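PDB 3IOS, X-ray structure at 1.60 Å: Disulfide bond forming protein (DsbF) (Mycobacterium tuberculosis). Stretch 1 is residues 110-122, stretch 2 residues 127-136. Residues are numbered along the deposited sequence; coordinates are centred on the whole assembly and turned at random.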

# COMPACT_ATOMS: atom_id res chain seq x y z
N ASN A 110 -11.30 -1.51 -5.60
CA ASN A 110 -11.05 -2.94 -5.68
C ASN A 110 -10.89 -3.59 -4.31
O ASN A 110 -11.16 -4.79 -4.15
N PHE A 111 -10.46 -2.82 -3.32
CA PHE A 111 -10.26 -3.36 -1.98
C PHE A 111 -11.32 -2.88 -0.99
O PHE A 111 -11.21 -3.11 0.21
N GLY A 112 -12.34 -2.21 -1.52
CA GLY A 112 -13.40 -1.70 -0.67
C GLY A 112 -12.94 -0.62 0.29
O GLY A 112 -13.52 -0.45 1.37
N VAL A 113 -11.90 0.11 -0.10
CA VAL A 113 -11.38 1.18 0.75
C VAL A 113 -11.99 2.52 0.33
O VAL A 113 -11.85 2.94 -0.82
N THR A 114 -12.68 3.16 1.26
CA THR A 114 -13.30 4.45 0.98
C THR A 114 -12.64 5.55 1.77
O THR A 114 -12.74 6.73 1.42
N GLN A 115 -11.94 5.17 2.84
CA GLN A 115 -11.26 6.14 3.69
C GLN A 115 -9.89 5.67 4.13
O GLN A 115 -9.68 4.49 4.41
N GLN A 116 -8.95 6.60 4.21
CA GLN A 116 -7.60 6.27 4.64
C GLN A 116 -7.46 6.66 6.10
O GLN A 116 -8.23 7.48 6.61
N PRO A 117 -6.49 6.07 6.80
CA PRO A 117 -5.58 5.09 6.20
C PRO A 117 -6.18 3.69 6.27
O PRO A 117 -7.13 3.43 7.02
N ALA A 118 -5.64 2.79 5.46
CA ALA A 118 -6.08 1.41 5.44
C ALA A 118 -4.91 0.55 4.99
O ALA A 118 -3.96 1.05 4.37
N TYR A 119 -4.97 -0.73 5.32
CA TYR A 119 -3.92 -1.67 4.97
C TYR A 119 -4.52 -2.96 4.45
O TYR A 119 -5.50 -3.45 5.00
N ALA A 120 -3.95 -3.50 3.38
CA ALA A 120 -4.43 -4.77 2.85
C ALA A 120 -3.27 -5.74 2.99
O ALA A 120 -2.19 -5.50 2.44
N PHE A 121 -3.48 -6.81 3.74
CA PHE A 121 -2.42 -7.80 3.93
C PHE A 121 -2.69 -9.00 3.03
O PHE A 121 -3.77 -9.59 3.06
N VAL A 122 -1.69 -9.32 2.22
CA VAL A 122 -1.80 -10.42 1.28
C VAL A 122 -0.81 -11.52 1.63
O VAL A 122 0.40 -11.27 1.64
N ASN A 127 -4.56 -14.92 0.07
CA ASN A 127 -5.57 -14.51 1.04
C ASN A 127 -5.39 -13.02 1.30
O ASN A 127 -4.27 -12.55 1.47
N VAL A 128 -6.50 -12.28 1.33
CA VAL A 128 -6.46 -10.84 1.55
C VAL A 128 -7.27 -10.40 2.76
O VAL A 128 -8.46 -10.72 2.88
N ASP A 129 -6.62 -9.65 3.64
CA ASP A 129 -7.28 -9.14 4.84
C ASP A 129 -7.11 -7.62 4.88
O ASP A 129 -5.98 -7.12 4.90
N VAL A 130 -8.22 -6.90 4.87
CA VAL A 130 -8.18 -5.44 4.89
C VAL A 130 -8.46 -4.89 6.28
O VAL A 130 -9.44 -5.26 6.93
N VAL A 131 -7.57 -4.02 6.74
CA VAL A 131 -7.70 -3.40 8.05
C VAL A 131 -7.86 -1.90 7.84
O VAL A 131 -7.00 -1.24 7.26
N ARG A 132 -8.98 -1.36 8.31
CA ARG A 132 -9.23 0.07 8.16
C ARG A 132 -8.89 0.80 9.44
O ARG A 132 -9.39 0.46 10.52
N GLY A 133 -8.03 1.80 9.33
CA GLY A 133 -7.65 2.56 10.49
C GLY A 133 -6.14 2.68 10.59
O GLY A 133 -5.41 2.17 9.74
N ARG A 134 -5.68 3.34 11.63
CA ARG A 134 -4.25 3.53 11.84
C ARG A 134 -3.64 2.25 12.37
O ARG A 134 -4.34 1.35 12.84
N MET A 135 -2.32 2.15 12.26
CA MET A 135 -1.62 0.98 12.74
C MET A 135 -0.27 1.36 13.31
O MET A 135 0.49 2.11 12.70
N SER A 136 0.03 0.82 14.48
CA SER A 136 1.29 1.09 15.15
C SER A 136 2.39 0.29 14.47
O SER A 136 2.13 -0.66 13.73

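What forms the apolar centre of the contact? Strands 118-122 and 128-132 run antiparallel, and along each the side chains alternate between the two faces of the sheet. On one face Tyr-119 and Phe-121, both m at chi1, are the most heavily covered residues of the first stretch. Phe-121 meets Val-131 (chi1 t) at its ring edge, CE1 to CG2 of Val-131 at 3.9 Å. Met-135, extended through chi1 and chi2 (t, t) and then m at chi3, points toward the first stretch and serves both rings: its SD lies 3.7 Å from CZ of Phe-121, at that ring's edge, while its CB lies 3.8 Å from CE2 of Tyr-119.

What fills the other face? Small and branched side chains do, with the ring of Phe-111 (chi1 m) beside them. Val-128 and Val-130, both t, present methyls to its edge; CE1 of Phe-111 is 4.0 Å from CG1 of Val-128. Val-130 also reaches Ala-120, CG2 to CB at 4.3 Å, and Val-113 (t), CG1 to CG2 at 4.3 Å. Nearby, Val-122 (t) packs against Val-128, CG2 to CG2 at 4.2 Å.

How does the contact become polar at its edges? Arg-132 starts on the same face as Val-130, but its m, t, t chain brings the guanidinium nearer the first stretch. NH1 of Arg-132 donates to O of Gly-112 at 2.7 Å, with the carbonyl near the guanidinium plane. A CB on Gly-112 would crowd this same NH1.

Which waters join the stretches? One accepts from NH1 of Arg-132 at 2.4 Å and donates to O of Phe-111 at 2.6 Å, extending the arginine's hold on the loop. Another donates to OH of Tyr-119 and to O of Met-135, each at 2.9 Å, linking the phenol to the backbone beyond the strand.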

# COMPACT_ATOMS: atom_id res chain seq x y z
CB ASN A 110 -9.80 -3.20 -6.51
CG ASN A 110 -9.49 -4.67 -6.64
OD1 ASN A 110 -10.17 -5.39 -7.35
ND2 ASN A 110 -8.48 -5.14 -5.92
CB PHE A 111 -8.87 -2.98 -1.47
CG PHE A 111 -7.75 -3.76 -2.10
CD1 PHE A 111 -7.39 -5.01 -1.59
CD2 PHE A 111 -7.08 -3.27 -3.21
CE1 PHE A 111 -6.37 -5.75 -2.18
CE2 PHE A 111 -6.05 -4.01 -3.81
CZ PHE A 111 -5.70 -5.25 -3.29
CB VAL A 113 -9.84 1.27 0.66
CG1 VAL A 113 -9.34 2.47 1.47
CG2 VAL A 113 -9.22 -0.01 1.19
CB THR A 114 -14.81 4.41 1.31
OG1 THR A 114 -14.99 3.96 2.66
CG2 THR A 114 -15.54 3.48 0.36
CB GLN A 115 -12.11 6.44 4.93
CG GLN A 115 -13.49 6.98 4.63
CD GLN A 115 -14.33 7.13 5.88
OE1 GLN A 115 -13.97 7.87 6.80
NE2 GLN A 115 -15.45 6.41 5.93
CB GLN A 116 -6.57 7.04 3.80
CG GLN A 116 -6.46 8.52 4.13
CD GLN A 116 -7.79 9.23 4.07
OE1 GLN A 116 -8.58 9.01 3.15
NE2 GLN A 116 -8.05 10.10 5.04
CB PRO A 117 -4.33 5.21 7.06
CG PRO A 117 -4.92 5.46 8.42
CD PRO A 117 -6.02 6.46 8.14
CB ALA A 118 -7.26 1.23 4.48
CB TYR A 119 -3.08 -1.99 6.22
CG TYR A 119 -2.31 -0.82 6.77
CD1 TYR A 119 -0.97 -0.63 6.43
CD2 TYR A 119 -2.92 0.11 7.60
CE1 TYR A 119 -0.26 0.47 6.90
CE2 TYR A 119 -2.22 1.22 8.07
CZ TYR A 119 -0.89 1.39 7.71
OH TYR A 119 -0.18 2.47 8.17
CB ALA A 120 -4.85 -4.64 1.40
CB PHE A 121 -2.35 -8.22 5.40
CG PHE A 121 -2.02 -7.07 6.33
CD1 PHE A 121 -3.03 -6.26 6.84
CD2 PHE A 121 -0.69 -6.75 6.61
CE1 PHE A 121 -2.72 -5.15 7.63
CE2 PHE A 121 -0.38 -5.64 7.39
CZ PHE A 121 -1.40 -4.84 7.90
CB VAL A 122 -1.49 -9.94 -0.15
CG1 VAL A 122 -1.73 -11.06 -1.14
CG2 VAL A 122 -2.34 -8.71 -0.48
CB ASN A 127 -5.40 -15.29 2.34
CG ASN A 127 -5.68 -16.77 2.17
OD1 ASN A 127 -4.98 -17.61 2.73
ND2 ASN A 127 -6.71 -17.09 1.39
CB VAL A 128 -6.99 -10.09 0.31
CG1 VAL A 128 -6.98 -8.59 0.58
CG2 VAL A 128 -6.14 -10.43 -0.90
CB ASP A 129 -6.66 -9.77 6.09
CG ASP A 129 -7.30 -9.29 7.37
OD1 ASP A 129 -8.55 -9.32 7.47
OD2 ASP A 129 -6.56 -8.87 8.28
CB VAL A 130 -9.22 -4.83 3.92
CG1 VAL A 130 -9.17 -3.31 3.97
CG2 VAL A 130 -8.95 -5.32 2.51
CB VAL A 131 -6.46 -3.65 8.92
CG1 VAL A 131 -6.59 -2.91 10.24
CG2 VAL A 131 -6.29 -5.15 9.16
CB ARG A 132 -10.69 0.30 7.79
CG ARG A 132 -11.09 -0.37 6.49
CD ARG A 132 -12.56 -0.18 6.19
NE ARG A 132 -12.91 -0.68 4.87
CZ ARG A 132 -12.85 -1.96 4.51
NH1 ARG A 132 -13.19 -2.32 3.28
NH2 ARG A 132 -12.47 -2.89 5.38
CB ARG A 134 -4.01 4.68 12.83
CG ARG A 134 -4.75 4.53 14.15
CD ARG A 134 -4.60 5.77 15.01
NE ARG A 134 -5.05 6.97 14.31
CZ ARG A 134 -5.16 8.17 14.87
NH1 ARG A 134 -5.58 9.20 14.15
NH2 ARG A 134 -4.86 8.34 16.15
CB MET A 135 -1.45 -0.04 11.62
CG MET A 135 -1.11 -1.41 12.16
SD MET A 135 -1.24 -2.68 10.93
CE MET A 135 -3.01 -2.68 10.57
CB SER A 136 1.21 0.67 16.61
OG SER A 136 1.02 -0.73 16.71
O HOH W 1 -12.75 -4.34 1.97
O HOH W 2 1.92 2.28 10.18